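Local coordinates for protein SM80.1 Vicilin (Solanum melongena, PDB 5VF5) that is a vicilin of the 7S globulin family, probably serving as a seed storage protein, built on two cupin domains and carrying a bound copper ion, at residues Met248-Tyr259 / Ile327-Arg338. Sequence-based numbering, arbitrary orientation.
Sequences MNINQGGMVLPY and ITFIATGGSNFR. With ACT (acetate ion), chain C.
With CG anti to the backbone N (chi1 -171°), Asn249 lays its amide against the guanidinium of Arg338, whose chain bends at chi3 (-50°) to meet it. The two flat groups stack almost parallel, 5° apart, and Asn249 OD1 sits over the centre of the guanidinium, 3.3 Å from Arg338 CZ. No hydrogen bond joins this pair. Asn249 OD1 instead accepts a nearly straight one from Asn336 ND2 (2.8 Å), on a lone pair in the carbonyl plane. Arg338 and Asn336 each have a second conformer; this geometry holds for the one described. Glu272 forms a salt bridge with Arg338 NE and a hydrogen bond with Asn336 ND2, while Gln226 takes Asn249 ND2.

Beside this cluster, Ile250 and Phe337 form an antiparallel hydrogen-bonded pair. The chain reverses through a type II turn, Asn251 to Gly254, into a second antiparallel ladder along 327-331, interrupted at Leu257-Pro258 and resumed at the hydrogen-bonded pair Tyr259-Ile327. Thr328 OG1 donates to Val256 O (2.7 Å), the carbonyl that Phe329 N would meet in a regular ladder; that buried N has no partner.

On the interior face, Val256 CG1 meets the Phe329 ring edge at CD1 (3.7 Å), Met248 CE, in the conformer described, reaches this ring obliquely, and Ile250 CD1 packs on Phe329 CB (3.8 Å). Ile327 CG2 lies over one face of the Tyr259 ring in a CH-pi contact, and Tyr259 OH donates to OXT of an acetate ion (2.7 Å), probably from the crystallisation liquor.

One ladder lies in each sheet of the C-terminal cupin barrel; the turn and the packing of Ile250 and Met248 on Phe329 bring the sheets together. Glu272 probably offsets the charge of Arg338, and the partly negative OD1 over the guanidinium face is probably favourable.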
ATOM      1  N   MET A 248      10.135   3.926   1.242  1.00 12.19           N
ATOM      2  CA  MET A 248      11.360   3.847   2.034  1.00 11.77           C
ATOM      3  C   MET A 248      12.238   2.799   1.418  1.00 13.66           C
ATOM      4  O   MET A 248      11.793   1.682   1.173  1.00 14.50           O
ATOM      5  CB  MET A 248      11.081   3.556   3.513  1.00 15.28           C
ATOM      6  CG  MET A 248      12.328   3.546   4.379  1.00 15.57           C
ATOM      7  SD  MET A 248      11.940   3.718   6.118  0.60 16.38           S
ATOM      8  CE  MET A 248      11.370   2.060   6.379  0.60 18.73           C
ATOM      9  N   ASN A 249      13.495   3.176   1.205  1.00 13.83           N
ATOM     10  CA  ASN A 249      14.514   2.277   0.752  1.00 14.86           C
ATOM     11  C   ASN A 249      15.667   2.304   1.741  1.00 15.22           C
ATOM     12  O   ASN A 249      16.161   3.380   2.093  1.00 16.70           O
ATOM     13  CB  ASN A 249      15.026   2.648  -0.640  1.00 18.57           C
ATOM     14  CG  ASN A 249      15.947   1.570  -1.209  1.00 23.06           C
ATOM     15  OD1 ASN A 249      15.558   0.417  -1.349  1.00 25.20           O
ATOM     16  ND2 ASN A 249      17.183   1.912  -1.423  1.00 28.13           N
ATOM     17  N   ILE A 250      16.057   1.115   2.193  1.00 14.00           N
ATOM     18  CA  ILE A 250      17.232   0.946   3.049  1.00 14.11           C
ATOM     19  C   ILE A 250      18.262   0.168   2.211  1.00 15.58           C
ATOM     20  O   ILE A 250      18.003  -0.970   1.751  1.00 16.35           O
ATOM     21  CB  ILE A 250      16.888   0.202   4.347  1.00 13.78           C
ATOM     22  CG1 ILE A 250      15.737   0.914   5.089  1.00 12.64           C
ATOM     23  CG2 ILE A 250      18.126   0.106   5.230  1.00 14.26           C
ATOM     24  CD1 ILE A 250      15.302   0.241   6.340  1.00 14.11           C
ATOM     25  N   ASN A 251      19.421   0.776   2.021  1.00 16.25           N
ATOM     26  CA  ASN A 251      20.445   0.129   1.237  1.00 16.36           C
ATOM     27  C   ASN A 251      20.970  -1.130   1.926  1.00 16.01           C
ATOM     28  O   ASN A 251      20.870  -1.280   3.149  1.00 16.00           O
ATOM     29  CB  ASN A 251      21.580   1.094   1.004  1.00 18.10           C
ATOM     30  CG  ASN A 251      21.219   2.263   0.116  1.00 26.76           C
ATOM     31  OD1 ASN A 251      20.354   2.182  -0.734  1.00 36.11           O
ATOM     32  ND2 ASN A 251      21.960   3.325   0.248  1.00 33.73           N
ATOM     33  N   GLN A 252      21.519  -2.059   1.135  1.00 18.60           N
ATOM     34  CA  GLN A 252      22.024  -3.300   1.739  1.00 19.05           C
ATOM     35  C   GLN A 252      23.024  -2.948   2.808  1.00 21.06           C
ATOM     36  O   GLN A 252      23.805  -1.996   2.668  1.00 22.86           O
ATOM     37  CB  GLN A 252      22.619  -4.250   0.717  1.00 28.04           C
ATOM     38  CG  GLN A 252      23.657  -3.741  -0.194  1.00 35.48           C
ATOM     39  CD  GLN A 252      23.963  -4.823  -1.282  1.00 53.86           C
ATOM     40  OE1 GLN A 252      24.476  -5.924  -0.972  1.00 67.09           O
ATOM     41  NE2 GLN A 252      23.582  -4.536  -2.533  1.00 64.83           N
ATOM     42  N   GLY A 253      22.941  -3.660   3.921  1.00 22.42           N
ATOM     43  CA  GLY A 253      23.794  -3.398   5.063  1.00 22.88           C
ATOM     44  C   GLY A 253      23.397  -2.171   5.870  1.00 23.20           C
ATOM     45  O   GLY A 253      24.132  -1.784   6.790  1.00 27.03           O
ATOM     46  N   GLY A 254      22.244  -1.576   5.569  1.00 16.27           N
ATOM     47  CA  GLY A 254      21.800  -0.410   6.295  1.00 14.96           C
ATOM     48  C   GLY A 254      20.699  -0.687   7.272  1.00 14.52           C
ATOM     49  O   GLY A 254      20.154  -1.801   7.343  1.00 14.92           O
ATOM     50  N   MET A 255      20.357   0.370   8.009  1.00 13.33           N
ATOM     51  CA  MET A 255      19.206   0.362   8.912  1.00 12.60           C
ATOM     52  C   MET A 255      18.616   1.745   8.933  1.00 12.89           C
ATOM     53  O   MET A 255      19.306   2.717   8.708  1.00 13.64           O
ATOM     54  CB  MET A 255      19.574  -0.059  10.330  1.00 14.32           C
ATOM     55  CG  MET A 255      20.531   0.894  11.027  1.00 14.37           C
ATOM     56  SD  MET A 255      21.006   0.412  12.709  1.00 15.91           S
ATOM     57  CE  MET A 255      19.492   0.636  13.611  1.00 16.17           C
ATOM     58  N   VAL A 256      17.316   1.836   9.191  1.00 10.90           N
ATOM     59  CA  VAL A 256      16.701   3.109   9.539  1.00  9.90           C
ATOM     60  C   VAL A 256      16.828   3.270  11.037  1.00 10.15           C
ATOM     61  O   VAL A 256      16.559   2.325  11.811  1.00 12.31           O
ATOM     62  CB  VAL A 256      15.249   3.255   9.028  1.00 10.66           C
ATOM     63  CG1 VAL A 256      14.277   2.242   9.613  1.00 12.30           C
ATOM     64  CG2 VAL A 256      14.765   4.688   9.278  1.00 11.49           C
ATOM     65  N   LEU A 257      17.320   4.414  11.481  1.00 11.25           N
ATOM     66  CA  LEU A 257      17.438   4.661  12.910  1.00 11.45           C
ATOM     67  C   LEU A 257      16.044   4.593  13.574  1.00 10.74           C
ATOM     68  O   LEU A 257      15.039   4.939  12.937  1.00 10.84           O
ATOM     69  CB  LEU A 257      18.083   6.018  13.154  1.00 12.51           C
ATOM     70  CG  LEU A 257      19.582   6.034  12.821  1.00 13.43           C
ATOM     71  CD1 LEU A 257      20.110   7.440  12.960  1.00 14.58           C
ATOM     72  CD2 LEU A 257      20.381   5.134  13.741  1.00 14.36           C
ATOM     73  N   PRO A 258      15.978   4.141  14.841  1.00 10.62           N
ATOM     74  CA  PRO A 258      14.682   4.087  15.488  1.00 10.16           C
ATOM     75  C   PRO A 258      13.936   5.420  15.398  1.00  9.67           C
ATOM     76  O   PRO A 258      14.529   6.516  15.574  1.00 10.87           O
ATOM     77  CB  PRO A 258      15.021   3.690  16.919  1.00 11.50           C
ATOM     78  CG  PRO A 258      16.337   2.934  16.813  1.00 15.31           C
ATOM     79  CD  PRO A 258      17.067   3.694  15.728  1.00 12.24           C
ATOM     80  N   TYR A 259      12.641   5.331  15.100  1.00  9.24           N
ATOM     81  CA  TYR A 259      11.818   6.525  15.011  1.00  9.22           C
ATOM     82  C   TYR A 259      10.389   6.164  15.356  1.00  8.80           C
ATOM     83  O   TYR A 259      10.035   4.983  15.534  1.00  9.95           O
ATOM     84  CB  TYR A 259      11.859   7.084  13.576  1.00  9.88           C
ATOM     85  CG  TYR A 259      11.117   6.210  12.572  1.00  9.49           C
ATOM     86  CD1 TYR A 259      11.757   5.134  11.941  1.00 10.81           C
ATOM     87  CD2 TYR A 259       9.781   6.419  12.286  1.00 10.77           C
ATOM     88  CE1 TYR A 259      11.077   4.314  11.035  1.00 10.36           C
ATOM     89  CE2 TYR A 259       9.093   5.591  11.391  1.00 11.15           C
ATOM     90  CZ  TYR A 259       9.739   4.537  10.782  1.00  9.95           C
ATOM     91  OH  TYR A 259       9.087   3.743   9.854  1.00 12.39           O
ATOM     92  N   ILE A 327      10.022   2.198  16.234  1.00  9.55           N
ATOM     93  CA  ILE A 327      10.302   1.124  15.288  1.00  9.66           C
ATOM     94  C   ILE A 327      11.653   1.330  14.639  1.00  9.49           C
ATOM     95  O   ILE A 327      12.058   2.459  14.387  1.00  9.73           O
ATOM     96  CB  ILE A 327       9.163   1.066  14.218  1.00 11.56           C
ATOM     97  CG1 ILE A 327       9.378   0.016  13.147  1.00 17.79           C
ATOM     98  CG2 ILE A 327       8.992   2.399  13.504  1.00 13.01           C
ATOM     99  CD1 ILE A 327       8.688  -1.237  13.382  1.00 21.67           C
ATOM    100  N   THR A 328      12.287   0.233  14.277  1.00 10.77           N
ATOM    101  CA  THR A 328      13.482   0.204  13.442  1.00 11.09           C
ATOM    102  C   THR A 328      13.390  -0.971  12.498  1.00 10.08           C
ATOM    103  O   THR A 328      12.786  -2.018  12.816  1.00 11.65           O
ATOM    104  CB  THR A 328      14.786   0.171  14.280  1.00 11.97           C
ATOM    105  OG1 THR A 328      15.929   0.259  13.431  1.00 13.00           O
ATOM    106  CG2 THR A 328      14.891  -1.104  15.074  1.00 11.73           C
ATOM    107  N   PHE A 329      14.009  -0.815  11.351  1.00 10.70           N
ATOM    108  CA  PHE A 329      14.177  -1.869  10.341  1.00 10.90           C
ATOM    109  C   PHE A 329      15.661  -1.969  10.009  1.00 11.27           C
ATOM    110  O   PHE A 329      16.308  -0.954   9.782  1.00 11.36           O
ATOM    111  CB  PHE A 329      13.437  -1.571   9.050  1.00 11.20           C
ATOM    112  CG  PHE A 329      11.957  -1.400   9.194  1.00 11.58           C
ATOM    113  CD1 PHE A 329      11.409  -0.159   9.459  1.00 12.53           C
ATOM    114  CD2 PHE A 329      11.094  -2.472   9.024  1.00 12.97           C
ATOM    115  CE1 PHE A 329      10.025   0.005   9.554  1.00 13.03           C
ATOM    116  CE2 PHE A 329       9.730  -2.329   9.113  1.00 13.39           C
ATOM    117  CZ  PHE A 329       9.187  -1.088   9.388  1.00 13.29           C
ATOM    118  N   ILE A 330      16.152  -3.193   9.884  1.00 11.65           N
ATOM    119  CA  ILE A 330      17.537  -3.487   9.600  1.00 12.92           C
ATOM    120  C   ILE A 330      17.511  -4.395   8.338  1.00 12.57           C
ATOM    121  O   ILE A 330      16.990  -5.516   8.364  1.00 14.01           O
ATOM    122  CB  ILE A 330      18.221  -4.267  10.751  1.00 13.98           C
ATOM    123  CG1 ILE A 330      18.256  -3.418  12.028  0.50 16.69           C
ATOM    124  CG2 ILE A 330      19.628  -4.637  10.339  0.50 16.13           C
ATOM    125  CD1 ILE A 330      17.040  -3.633  12.912  0.50 19.01           C
ATOM    126  N   ALA A 331      18.040  -3.889   7.243  1.00 12.14           N
ATOM    127  CA  ALA A 331      18.169  -4.640   6.015  1.00 13.40           C
ATOM    128  C   ALA A 331      19.079  -5.819   6.217  1.00 15.74           C
ATOM    129  O   ALA A 331      20.103  -5.753   6.914  1.00 18.09           O
ATOM    130  CB  ALA A 331      18.666  -3.755   4.890  1.00 14.74           C
ATOM    131  N   THR A 332      18.665  -6.950   5.685  0.50 18.36           N
ATOM    132  CA  THR A 332      19.458  -8.129   5.901  0.50 21.17           C
ATOM    133  C   THR A 332      20.042  -8.503   4.547  0.50 19.99           C
ATOM    134  O   THR A 332      19.323  -8.978   3.672  0.50 21.19           O
ATOM    135  CB  THR A 332      18.713  -9.198   6.774  1.00 24.91           C
ATOM    136  OG1 THR A 332      17.435  -9.587   6.265  1.00 28.32           O
ATOM    137  CG2 THR A 332      18.535  -8.683   8.291  1.00 25.03           C
ATOM    138  N   GLY A 333      21.283  -7.962   4.406  0.50 28.00           N
ATOM    139  CA  GLY A 333      22.424  -8.283   3.504  0.50 29.04           C
ATOM    140  C   GLY A 333      22.557  -8.321   1.980  0.50 33.96           C
ATOM    141  O   GLY A 333      23.399  -7.616   1.393  0.50 31.89           O
ATOM    142  N   GLY A 334      21.818  -9.192   1.324  0.50 34.34           N
ATOM    143  CA  GLY A 334      22.055  -9.381  -0.095  0.50 31.14           C
ATOM    144  C   GLY A 334      21.261  -8.495  -1.025  0.50 28.10           C
ATOM    145  O   GLY A 334      21.300  -8.679  -2.238  0.50 42.40           O
ATOM    146  N   SER A 335      20.529  -7.541  -0.461  1.00 21.98           N
ATOM    147  CA  SER A 335      19.627  -6.710  -1.243  1.00 21.95           C
ATOM    148  C   SER A 335      19.347  -5.454  -0.427  1.00 22.50           C
ATOM    149  O   SER A 335      19.445  -5.449   0.819  1.00 23.40           O
ATOM    150  CB  SER A 335      18.292  -7.495  -1.500  1.00 24.28           C
ATOM    151  OG  SER A 335      17.324  -6.773  -2.236  1.00 26.87           O
ATOM    152  N   ASN A 336      19.055  -4.377  -1.142  1.00 20.83           N
ATOM    153  CA  ASN A 336      18.344  -3.283  -0.507  0.70 19.50           C
ATOM    154  C   ASN A 336      16.981  -3.826  -0.018  1.00 20.30           C
ATOM    155  O   ASN A 336      16.490  -4.877  -0.477  1.00 22.50           O
ATOM    156  CB  ASN A 336      18.101  -2.175  -1.491  0.70 22.67           C
ATOM    157  CG  ASN A 336      17.191  -2.620  -2.594  0.70 22.87           C
ATOM    158  OD1 ASN A 336      17.494  -3.607  -3.286  0.70 31.63           O
ATOM    159  ND2 ASN A 336      16.073  -1.963  -2.742  0.70 26.77           N
ATOM    160  N   PHE A 337      16.393  -3.116   0.944  1.00 17.50           N
ATOM    161  CA  PHE A 337      15.080  -3.412   1.483  1.00 15.92           C
ATOM    162  C   PHE A 337      14.191  -2.224   1.138  1.00 16.82           C
ATOM    163  O   PHE A 337      14.455  -1.102   1.585  1.00 17.97           O
ATOM    164  CB  PHE A 337      15.151  -3.593   2.977  1.00 15.91           C
ATOM    165  CG  PHE A 337      13.819  -3.734   3.680  1.00 16.55           C
ATOM    166  CD1 PHE A 337      13.058  -4.891   3.527  1.00 15.24           C
ATOM    167  CD2 PHE A 337      13.342  -2.731   4.566  1.00 16.46           C
ATOM    168  CE1 PHE A 337      11.864  -5.060   4.196  1.00 15.97           C
ATOM    169  CE2 PHE A 337      12.150  -2.925   5.226  1.00 16.25           C
ATOM    170  CZ  PHE A 337      11.422  -4.095   5.062  1.00 16.43           C
ATOM    171  N   ARG A 338      13.193  -2.471   0.307  1.00 14.43           N
ATOM    172  CA  ARG A 338      12.286  -1.425  -0.161  0.70 14.72           C
ATOM    173  C   ARG A 338      10.840  -1.722   0.184  1.00 14.51           C
ATOM    174  O   ARG A 338      10.340  -2.826   0.006  1.00 15.96           O
ATOM    175  CB  ARG A 338      12.375  -1.295  -1.680  0.70 16.15           C
ATOM    176  CG  ARG A 338      11.788   0.006  -2.213  0.70 16.43           C
ATOM    177  CD  ARG A 338      11.957   0.169  -3.730  0.70 18.46           C
ATOM    178  NE  ARG A 338      13.339  -0.055  -4.200  0.70 23.96           N
ATOM    179  CZ  ARG A 338      14.278   0.890  -4.346  0.70 29.28           C
ATOM    180  NH1 ARG A 338      14.044   2.177  -4.046  0.70 38.95           N
ATOM    181  NH2 ARG A 338      15.484   0.545  -4.805  0.70 36.97           N
TER
HETATM  182  C   ACT C 502       6.721   5.001   7.672  1.00 13.12           C
HETATM  183  O   ACT C 502       6.221   6.022   7.105  1.00 14.90           O
HETATM  184  OXT ACT C 502       6.891   4.987   8.912  1.00 12.25           O
HETATM  185  CH3 ACT C 502       7.166   3.781   6.903  1.00 14.38           C